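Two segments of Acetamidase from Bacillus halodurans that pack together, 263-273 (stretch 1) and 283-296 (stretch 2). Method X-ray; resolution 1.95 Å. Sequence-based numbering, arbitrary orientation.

Stretch 1 (263-273) MLLSGAGDLYV
Stretch 2, residues 283-296: ARFSLALHYFEKLG

Stretch 1 enters in a helix already under way, which gives way near Ala-268 and Gly-269 to a strand carrying Asp-270 to Val-273 and running on beyond it; stretch 2 enters in a strand, which runs to Ala-288, followed by a helix from 289 to 294. The strands are antiparallel, their axes 152° apart and 4.6 Å at closest approach. Register is fixed by two hydrogen-bonded pairs: Asp-270 N to Ser-286 O and Ser-286 N to Asp-270 O, both 2.9 Å, then Tyr-272 N to Arg-284 O and Arg-284 N to Tyr-272 O, both 2.7 Å, with N-H...O angles of 168-169°. Leu-271/Phe-285 and Val-273/Ala-283 are the non-hydrogen-bonded pairs, with CA atoms 4.5 and 4.4 Å apart.

Phe-285 (chi1 -160°, t; chi2 -82°) reaches across beside Gly-269 toward the helix of stretch 1, its CD2 4.0 Å from Leu-271 CB and its CZ 3.6 Å from Leu-265 CB. Leu-265 (m, t) sets CD1 over one ring face; Asp-270 O lies over the opposite face. The ring occupies the space beside Gly-269: an ideal CB there would fall 2.3 Å from Phe-285 CE1, a clash.

The helix of stretch 1, its axis at 87° to strand 283-288, supplies Leu-264 (t, p), whose CD2 lies 4.1 Å from CD2 of Leu-287, likewise t, p. Ala-268 CB points toward stretch 2, 4.0 Å from Leu-287 CD1 and 3.9 Å from Tyr-291 CZ; Tyr-291 (m, chi2 -68°) points CA-to-CB toward stretch 1, its CD1 4.3 Å from Leu-264 CD1.

On the face shared by Asp-270, Tyr-272, Arg-284 and Ser-286, Arg-284 (p, t, t, chi4 -79°) lays its guanidinium face over Tyr-272 CB, 3.9 Å from NH1. NH1 also donates a weak hydrogen bond to Val-273 O (3.1 Å, 137°). Tyr-272 (m, chi2 -61°) turns its ring edge to Ser-286, CE2 to CB 3.7 Å. One water bridges Asp-270 OD2 (m rotamer) and Ser-286 O; another links Ala-268 O to Ala-288 N.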

# COMPACT_ATOMS: atom_id res chain seq x y z
N MSE A 263 -9.85 -4.34 15.34
CA MSE A 263 -10.60 -3.10 15.16
C MSE A 263 -9.67 -1.90 15.11
O MSE A 263 -9.85 -0.98 14.30
CB MSE A 263 -11.61 -2.92 16.29
CG MSE A 263 -12.79 -3.80 16.16
SE MSE A 263 -14.00 -3.53 17.63
CE MSE A 263 -15.38 -4.91 17.09
N LEU A 264 -8.66 -1.90 15.97
CA LEU A 264 -7.72 -0.80 15.96
C LEU A 264 -6.99 -0.74 14.62
O LEU A 264 -6.83 0.35 14.08
CB LEU A 264 -6.74 -0.87 17.14
CG LEU A 264 -5.76 0.30 17.19
CD1 LEU A 264 -6.46 1.61 17.51
CD2 LEU A 264 -4.60 0.02 18.17
N LEU A 265 -6.55 -1.89 14.11
CA LEU A 265 -5.81 -1.98 12.85
C LEU A 265 -6.67 -1.54 11.65
O LEU A 265 -6.23 -0.74 10.82
CB LEU A 265 -5.32 -3.42 12.60
CG LEU A 265 -4.28 -4.02 13.57
CD1 LEU A 265 -3.62 -5.28 12.98
CD2 LEU A 265 -3.26 -3.01 13.97
N SER A 266 -7.86 -2.12 11.56
CA SER A 266 -8.82 -1.78 10.51
C SER A 266 -9.18 -0.30 10.52
O SER A 266 -9.35 0.33 9.46
CB SER A 266 -10.07 -2.63 10.67
OG SER A 266 -10.68 -2.86 9.43
N GLY A 267 -9.27 0.27 11.72
CA GLY A 267 -9.61 1.68 11.85
C GLY A 267 -8.48 2.71 11.77
O GLY A 267 -8.72 3.87 11.41
N ALA A 268 -7.27 2.32 12.15
CA ALA A 268 -6.19 3.29 12.42
C ALA A 268 -4.88 2.91 11.74
O ALA A 268 -3.99 3.72 11.65
CB ALA A 268 -5.97 3.36 13.96
N GLY A 269 -4.72 1.66 11.31
CA GLY A 269 -3.49 1.23 10.69
C GLY A 269 -3.60 1.18 9.20
O GLY A 269 -4.70 1.27 8.66
N ASP A 270 -2.47 1.01 8.52
CA ASP A 270 -2.49 0.85 7.06
C ASP A 270 -1.66 -0.33 6.56
O ASP A 270 -0.54 -0.54 7.00
CB ASP A 270 -1.98 2.11 6.40
CG ASP A 270 -2.88 3.30 6.64
OD1 ASP A 270 -3.91 3.42 5.94
OD2 ASP A 270 -2.54 4.14 7.50
N LEU A 271 -2.21 -1.06 5.59
CA LEU A 271 -1.51 -2.13 4.95
C LEU A 271 -0.86 -1.54 3.72
O LEU A 271 -1.53 -0.94 2.90
CB LEU A 271 -2.48 -3.25 4.52
CG LEU A 271 -1.92 -4.45 3.79
CD1 LEU A 271 -0.94 -5.22 4.66
CD2 LEU A 271 -3.13 -5.31 3.36
N TYR A 272 0.44 -1.74 3.59
CA TYR A 272 1.23 -1.25 2.47
C TYR A 272 1.95 -2.39 1.75
O TYR A 272 2.20 -3.45 2.32
CB TYR A 272 2.31 -0.27 2.95
CG TYR A 272 1.81 1.04 3.54
CD1 TYR A 272 1.05 1.94 2.77
CD2 TYR A 272 2.11 1.38 4.86
CE1 TYR A 272 0.61 3.13 3.30
CE2 TYR A 272 1.68 2.59 5.39
CZ TYR A 272 0.92 3.45 4.61
OH TYR A 272 0.50 4.64 5.13
N VAL A 273 2.30 -2.09 0.51
CA VAL A 273 2.99 -2.98 -0.40
C VAL A 273 4.44 -2.54 -0.48
O VAL A 273 4.73 -1.35 -0.68
CB VAL A 273 2.35 -2.88 -1.81
CG1 VAL A 273 3.27 -3.42 -2.88
CG2 VAL A 273 0.97 -3.58 -1.84
N ALA A 283 4.90 -7.29 1.84
CA ALA A 283 3.88 -6.34 2.30
C ALA A 283 4.25 -5.93 3.71
O ALA A 283 5.02 -6.65 4.39
CB ALA A 283 2.51 -6.98 2.28
N ARG A 284 3.74 -4.78 4.14
CA ARG A 284 3.92 -4.34 5.55
C ARG A 284 2.68 -3.71 6.13
O ARG A 284 1.98 -2.96 5.46
CB ARG A 284 5.13 -3.40 5.77
CG ARG A 284 5.15 -2.12 4.97
CD ARG A 284 6.59 -1.64 4.75
NE ARG A 284 6.60 -0.26 4.24
CZ ARG A 284 6.37 0.09 2.98
NH1 ARG A 284 6.11 -0.82 2.07
NH2 ARG A 284 6.37 1.36 2.62
N PHE A 285 2.41 -4.01 7.40
CA PHE A 285 1.36 -3.32 8.14
C PHE A 285 2.00 -2.32 9.07
O PHE A 285 2.84 -2.69 9.90
CB PHE A 285 0.46 -4.26 8.95
CG PHE A 285 -0.85 -3.63 9.30
CD1 PHE A 285 -0.96 -2.77 10.38
CD2 PHE A 285 -1.93 -3.80 8.47
CE1 PHE A 285 -2.17 -2.13 10.64
CE2 PHE A 285 -3.12 -3.19 8.73
CZ PHE A 285 -3.24 -2.35 9.84
N SER A 286 1.51 -1.07 8.99
CA SER A 286 2.06 0.06 9.69
C SER A 286 1.02 0.71 10.63
O SER A 286 -0.13 0.99 10.23
CB SER A 286 2.56 1.09 8.68
OG SER A 286 2.97 2.28 9.28
N LEU A 287 1.44 0.93 11.89
CA LEU A 287 0.63 1.66 12.86
C LEU A 287 1.47 2.74 13.59
O LEU A 287 2.61 2.48 13.96
CB LEU A 287 0.03 0.67 13.84
CG LEU A 287 -0.97 1.19 14.87
CD1 LEU A 287 -2.34 1.60 14.23
CD2 LEU A 287 -1.13 0.16 15.97
N ALA A 288 0.86 3.91 13.82
CA ALA A 288 1.51 5.06 14.47
C ALA A 288 2.02 4.74 15.88
O ALA A 288 1.32 4.11 16.68
CB ALA A 288 0.55 6.24 14.52
N LEU A 289 3.24 5.18 16.19
CA LEU A 289 3.88 4.82 17.48
C LEU A 289 3.12 5.41 18.67
O LEU A 289 3.18 4.89 19.78
CB LEU A 289 5.34 5.31 17.52
CG LEU A 289 6.32 4.74 16.51
CD1 LEU A 289 7.53 5.68 16.43
CD2 LEU A 289 6.74 3.35 16.89
N HIS A 290 2.39 6.50 18.45
CA HIS A 290 1.67 7.08 19.58
C HIS A 290 0.57 6.16 20.12
O HIS A 290 0.15 6.35 21.26
CB HIS A 290 1.13 8.48 19.22
CG HIS A 290 -0.01 8.47 18.25
ND1 HIS A 290 -1.31 8.18 18.64
CD2 HIS A 290 -0.06 8.71 16.92
CE1 HIS A 290 -2.10 8.25 17.58
NE2 HIS A 290 -1.37 8.57 16.53
N TYR A 291 0.12 5.16 19.34
CA TYR A 291 -0.84 4.14 19.81
C TYR A 291 -0.15 3.12 20.72
O TYR A 291 -0.72 2.71 21.74
CB TYR A 291 -1.53 3.42 18.62
CG TYR A 291 -2.45 4.31 17.79
CD1 TYR A 291 -3.64 4.81 18.31
CD2 TYR A 291 -2.11 4.66 16.48
CE1 TYR A 291 -4.47 5.62 17.56
CE2 TYR A 291 -2.94 5.48 15.72
CZ TYR A 291 -4.12 5.95 16.27
OH TYR A 291 -4.93 6.76 15.55
N PHE A 292 1.07 2.74 20.36
CA PHE A 292 1.92 1.92 21.22
C PHE A 292 2.26 2.65 22.53
O PHE A 292 2.32 2.02 23.56
CB PHE A 292 3.20 1.51 20.50
CG PHE A 292 2.96 0.66 19.31
CD1 PHE A 292 2.73 -0.69 19.45
CD2 PHE A 292 2.89 1.22 18.05
CE1 PHE A 292 2.46 -1.45 18.32
CE2 PHE A 292 2.61 0.44 16.94
CZ PHE A 292 2.41 -0.88 17.09
N GLU A 293 2.50 3.95 22.49
CA GLU A 293 2.78 4.71 23.72
C GLU A 293 1.56 4.63 24.65
O GLU A 293 1.68 4.28 25.81
CB GLU A 293 3.10 6.18 23.42
CG GLU A 293 4.23 6.41 22.42
N LYS A 294 0.40 4.96 24.10
CA LYS A 294 -0.90 4.80 24.78
C LYS A 294 -1.09 3.40 25.39
O LYS A 294 -1.51 3.28 26.53
CB LYS A 294 -2.06 5.09 23.80
CG LYS A 294 -2.27 6.56 23.43
CD LYS A 294 -3.21 6.69 22.20
CE LYS A 294 -3.26 8.10 21.65
NZ LYS A 294 -3.20 9.14 22.73
N LEU A 295 -0.77 2.35 24.64
CA LEU A 295 -0.94 0.98 25.14
C LEU A 295 0.18 0.53 26.10
O LEU A 295 0.14 -0.59 26.56
CB LEU A 295 -1.06 -0.01 23.97
CG LEU A 295 -2.36 0.10 23.18
CD1 LEU A 295 -2.26 -0.66 21.86
CD2 LEU A 295 -3.55 -0.38 24.04
N GLY A 296 1.14 1.40 26.40
CA GLY A 296 2.25 1.05 27.29
C GLY A 296 3.28 0.13 26.65
O GLY A 296 4.07 -0.51 27.36
O HOH W 1 -1.26 4.20 11.86
O HOH W 2 -0.23 3.64 9.23